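PDB 2QIB: tetR-family transcriptional regulator from Streptomyces coelicolor A3, which probably binds cis-regulatory DNA through an N-terminal helix-turn-helix domain and so regulates transcription, as TetR-family proteins generally do. Local coordinates for residues Leu23-Phe26 and Ser27-Ser30; Gly56-Ser59 and Leu60-Ala64. All coordinates share one frame; numbering follows the deposited sequence.

Overall arrangement
Both contacts are local, each formed along one helix of the TetR-type DNA-binding domain, and neither closes a long loop. From the N terminus, the chain first meets interaction 1 at residues 23-30, where helix 11-28 ends and the chain leaves it. It then passes through helix 36-43 and helix 47-53, which hold the predicted helix-turn-helix, before interaction 2 opens helix 57-75 at residues 56-64. The two follow in series, neither nested nor crossed, yet the fold brings their centres to about 12 Å. Phe26 and Tyr61 meet edge-to-face, CD1 of Phe26 lying 3.6 Å from CD1 of Tyr61, and Leu23 packs on Ala64, tying the end of helix 11-28 to the start of helix 57-75.

Interaction 1: Leu23-Phe26 and Ser27-Ser30; sequences LDLF and SRRS
Ser27 turns back onto Leu23, one helical turn earlier, and its OG reaches Leu23 O at 2.7 Å, although the position of that hydroxyl is less certain than the rest. The torsion responsible sets OG beside its own backbone N (chi1 -68°), so hydroxyl and amide lean on the same carbonyl; the N-H bond to Leu23 O is weak, at 2.9 Å. The side chain of Leu23 itself packs against Ala64 and Ala68 of helix 57-75.

Arg28 continues the turn with a backbone bond from its N to Asp24 O of 3.2 Å. Its chain, bent at chi3 (98°), runs close by that carbonyl oxygen, CG standing 3.2 Å from Asp24 O, and brings NH1 to Asp24 OD1 in a long, weak salt bridge of 3.5 Å. The carboxylate oxygen comes to the guanidinium edge, near its plane, but the two planes are turned 64° apart, so the groups do not pair flat. This is the C-terminal end of the first helix of a TetR-type DNA-binding domain.

At Arg29 the backbone leaves helical geometry, its N still bonded weakly to Leu25 O. Its side chain runs beside Leu25, pointing the same way, and NH1 sits 4.1 Å from CD2 of Leu25; its NE bonds to Glu33 O and NH2 forms a salt bridge with Glu38. A water donates to both Phe26 O (2.6 Å) and Arg29 O (2.7 Å), bridging two carbonyls where the helical bonding lapses.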
loop_
_atom_site.group_PDB
_atom_site.type_symbol
_atom_site.label_atom_id
_atom_site.label_comp_id
_atom_site.label_asym_id
_atom_site.label_seq_id
_atom_site.Cartn_x
_atom_site.Cartn_y
_atom_site.Cartn_z
ATOM N N LEU A 23 19.625 4.856 -15.355
ATOM C CA LEU A 23 18.226 4.456 -15.266
ATOM C C LEU A 23 18.028 3.066 -15.867
ATOM O O LEU A 23 17.321 2.226 -15.289
ATOM C CB LEU A 23 17.338 5.478 -15.974
ATOM C CG LEU A 23 15.841 5.137 -15.836
ATOM C CD1 LEU A 23 15.421 4.781 -14.383
ATOM C CD2 LEU A 23 15.061 6.311 -16.334
ATOM N N ASP A 24 18.674 2.808 -16.999
ATOM C CA ASP A 24 18.574 1.484 -17.620
ATOM C C ASP A 24 19.028 0.357 -16.660
ATOM O O ASP A 24 18.328 -0.625 -16.450
ATOM C CB ASP A 24 19.408 1.423 -18.899
ATOM C CG ASP A 24 19.297 0.068 -19.589
ATOM O OD1 ASP A 24 18.169 -0.389 -19.804
ATOM O OD2 ASP A 24 20.329 -0.550 -19.898
ATOM N N LEU A 25 20.203 0.528 -16.065
ATOM C CA LEU A 25 20.769 -0.493 -15.181
ATOM C C LEU A 25 19.995 -0.628 -13.881
ATOM O O LEU A 25 19.710 -1.754 -13.464
ATOM C CB LEU A 25 22.267 -0.252 -14.935
ATOM C CG LEU A 25 23.149 -0.349 -16.196
ATOM C CD1 LEU A 25 24.627 -0.264 -15.775
ATOM C CD2 LEU A 25 22.870 -1.620 -16.978
ATOM N N PHE A 26 19.633 0.508 -13.272
ATOM C CA PHE A 26 18.848 0.500 -12.032
ATOM C C PHE A 26 17.418 0.013 -12.281
ATOM O O PHE A 26 16.703 -0.334 -11.328
ATOM C CB PHE A 26 18.826 1.874 -11.384
ATOM C CG PHE A 26 20.133 2.258 -10.713
ATOM C CD1 PHE A 26 20.711 1.417 -9.741
ATOM C CD2 PHE A 26 20.760 3.471 -11.004
ATOM C CE1 PHE A 26 21.912 1.803 -9.083
ATOM C CE2 PHE A 26 21.933 3.857 -10.377
ATOM C CZ PHE A 26 22.531 3.021 -9.416
ATOM N N SER A 27 16.983 -0.003 -13.540
ATOM C CA SER A 27 15.665 -0.574 -13.850
ATOM C C SER A 27 15.754 -2.096 -13.911
ATOM O O SER A 27 14.812 -2.802 -13.531
ATOM C CB SER A 27 15.100 -0.029 -15.165
ATOM O OG SER A 27 14.806 1.357 -14.988
ATOM N N ARG A 28 16.888 -2.600 -14.397
ATOM C CA ARG A 28 17.082 -4.021 -14.670
ATOM C C ARG A 28 17.422 -4.874 -13.459
ATOM O O ARG A 28 17.176 -6.081 -13.467
ATOM C CB ARG A 28 18.204 -4.210 -15.709
ATOM C CG ARG A 28 17.823 -3.720 -17.086
ATOM C CD ARG A 28 19.101 -3.533 -17.937
ATOM N NE ARG A 28 19.282 -4.704 -18.763
ATOM C CZ ARG A 28 18.846 -4.801 -20.014
ATOM N NH1 ARG A 28 18.263 -3.763 -20.604
ATOM N NH2 ARG A 28 19.026 -5.928 -20.680
ATOM N N ARG A 29 18.029 -4.262 -12.448
ATOM C CA ARG A 29 18.553 -5.011 -11.315
ATOM C C ARG A 29 18.383 -4.229 -10.045
ATOM O O ARG A 29 18.345 -2.982 -10.075
ATOM C CB ARG A 29 20.073 -5.245 -11.479
ATOM C CG ARG A 29 20.465 -5.971 -12.736
ATOM C CD ARG A 29 21.905 -6.504 -12.624
ATOM N NE ARG A 29 22.948 -5.464 -12.758
ATOM C CZ ARG A 29 23.349 -4.920 -13.904
ATOM N NH1 ARG A 29 22.783 -5.261 -15.065
ATOM N NH2 ARG A 29 24.362 -4.058 -13.889
ATOM N N SER A 30 18.351 -4.933 -8.918
ATOM C CA SER A 30 18.393 -4.253 -7.634
ATOM C C SER A 30 19.690 -3.437 -7.536
ATOM O O SER A 30 20.715 -3.811 -8.154
ATOM C CB SER A 30 18.270 -5.241 -6.467
ATOM O OG SER A 30 19.199 -6.286 -6.613
HETATM O O HOH W 1 17.764 -0.588 -8.919
#

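Interaction 2: Gly56-Ser59 and Leu60-Ala64; sequences GKLS and LYEAA
Glu62 folds back over Leu58, one turn earlier, in a van der Waals contact of a carboxylate oxygen with the branched end of a leucine. OE2 lies 3.5 Å from CG of Leu58 and also touches both its methyls, while CG of Glu62 lies 3.2 Å from the backbone O of Leu58. The glutamate's CG stands next to its own backbone N (chi1 -70°) and the chain then extends, which lays it back along the preceding turn. Its polar end is engaged elsewhere: OE2 bonds to Ser118 OG, next to helix 119-140. With an alanine in place of Glu62, Ser118 OG is likely to lose this carboxylate partner, and Leu58 the cover over its CG and methyls.

Among the hydrogen bonds, Tyr61 N to Lys57 O (2.9 Å) is nearly straight, with an N-H...O angle of 167°; Glu62 N to Leu58 O (2.8 Å) and Ala63 N to Ser59 O (3.0 Å) carry on the ladder. Gly56 occupies the N-cap of helix 57-75. Its carbonyl receives Ser59 OG at 2.8 Å, with chi1 of 69° turning the hydroxyl back toward it, besides weak bonds from Ser59 N and Leu60 N.

Chemically, the serine hydroxyl in this TetR-domain helix supplements the weak backbone bonding of the Gly56 carbonyl, and the Glu62 carboxylate sets one oxygen against Leu58 while Ser118 meets its polar need.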
loop_
_atom_site.group_PDB
_atom_site.type_symbol
_atom_site.label_atom_id
_atom_site.label_comp_id
_atom_site.label_asym_id
_atom_site.label_seq_id
_atom_site.Cartn_x
_atom_site.Cartn_y
_atom_site.Cartn_z
ATOM N N GLY A 56 28.727 10.570 -6.271
ATOM C CA GLY A 56 28.644 9.205 -5.771
ATOM C C GLY A 56 27.471 8.446 -6.375
ATOM O O GLY A 56 26.638 9.004 -7.103
ATOM N N LYS A 57 27.421 7.161 -6.047
ATOM C CA LYS A 57 26.392 6.277 -6.566
ATOM C C LYS A 57 24.985 6.757 -6.215
ATOM O O LYS A 57 24.099 6.744 -7.073
ATOM C CB LYS A 57 26.655 4.866 -6.069
ATOM C CG LYS A 57 25.690 3.834 -6.607
ATOM C CD LYS A 57 26.112 2.467 -6.089
ATOM C CE LYS A 57 25.009 1.473 -6.355
ATOM N NZ LYS A 57 25.420 0.110 -5.976
ATOM N N LEU A 58 24.787 7.212 -4.983
ATOM C CA LEU A 58 23.446 7.650 -4.563
ATOM C C LEU A 58 22.921 8.828 -5.398
ATOM O O LEU A 58 21.740 8.856 -5.785
ATOM C CB LEU A 58 23.389 7.960 -3.055
ATOM C CG LEU A 58 22.027 8.447 -2.513
ATOM C CD1 LEU A 58 20.879 7.429 -2.728
ATOM C CD2 LEU A 58 22.154 8.844 -1.047
ATOM N N SER A 59 23.788 9.788 -5.714
ATOM C CA SER A 59 23.333 10.972 -6.426
ATOM C C SER A 59 22.895 10.582 -7.850
ATOM O O SER A 59 21.930 11.116 -8.363
ATOM C CB SER A 59 24.439 12.048 -6.423
ATOM O OG SER A 59 25.497 11.607 -7.226
ATOM N N LEU A 60 23.577 9.603 -8.444
ATOM C CA LEU A 60 23.225 9.093 -9.773
ATOM C C LEU A 60 21.923 8.301 -9.712
ATOM O O LEU A 60 21.036 8.451 -10.564
ATOM C CB LEU A 60 24.370 8.230 -10.304
ATOM C CG LEU A 60 24.336 7.819 -11.785
ATOM C CD1 LEU A 60 23.727 8.888 -12.760
ATOM C CD2 LEU A 60 25.716 7.457 -12.208
ATOM N N TYR A 61 21.802 7.468 -8.680
ATOM C CA TYR A 61 20.559 6.720 -8.452
ATOM C C TYR A 61 19.395 7.697 -8.310
ATOM O O TYR A 61 18.341 7.484 -8.894
ATOM C CB TYR A 61 20.662 5.854 -7.191
ATOM C CG TYR A 61 19.420 5.026 -6.920
ATOM C CD1 TYR A 61 19.234 3.766 -7.521
ATOM C CD2 TYR A 61 18.419 5.512 -6.052
ATOM C CE1 TYR A 61 18.075 3.019 -7.281
ATOM C CE2 TYR A 61 17.240 4.773 -5.805
ATOM C CZ TYR A 61 17.090 3.527 -6.414
ATOM O OH TYR A 61 15.954 2.770 -6.155
ATOM N N GLU A 62 19.604 8.776 -7.531
ATOM C CA GLU A 62 18.546 9.805 -7.350
ATOM C C GLU A 62 18.195 10.507 -8.660
ATOM O O GLU A 62 17.002 10.751 -8.949
ATOM C CB GLU A 62 18.953 10.804 -6.238
ATOM C CG GLU A 62 18.927 10.164 -4.840
ATOM C CD GLU A 62 19.561 11.041 -3.746
ATOM O OE1 GLU A 62 20.282 11.992 -4.108
ATOM O OE2 GLU A 62 19.350 10.767 -2.532
ATOM N N ALA A 63 19.212 10.800 -9.477
ATOM C CA ALA A 63 19.001 11.457 -10.773
ATOM C C ALA A 63 18.198 10.550 -11.727
ATOM O O ALA A 63 17.248 11.010 -12.401
ATOM C CB ALA A 63 20.328 11.876 -11.399
ATOM N N ALA A 64 18.550 9.271 -11.751
ATOM C CA ALA A 64 17.772 8.286 -12.532
ATOM C C ALA A 64 16.327 8.233 -12.040
ATOM O O ALA A 64 15.399 8.194 -12.839
ATOM C CB ALA A 64 18.379 6.942 -12.411
#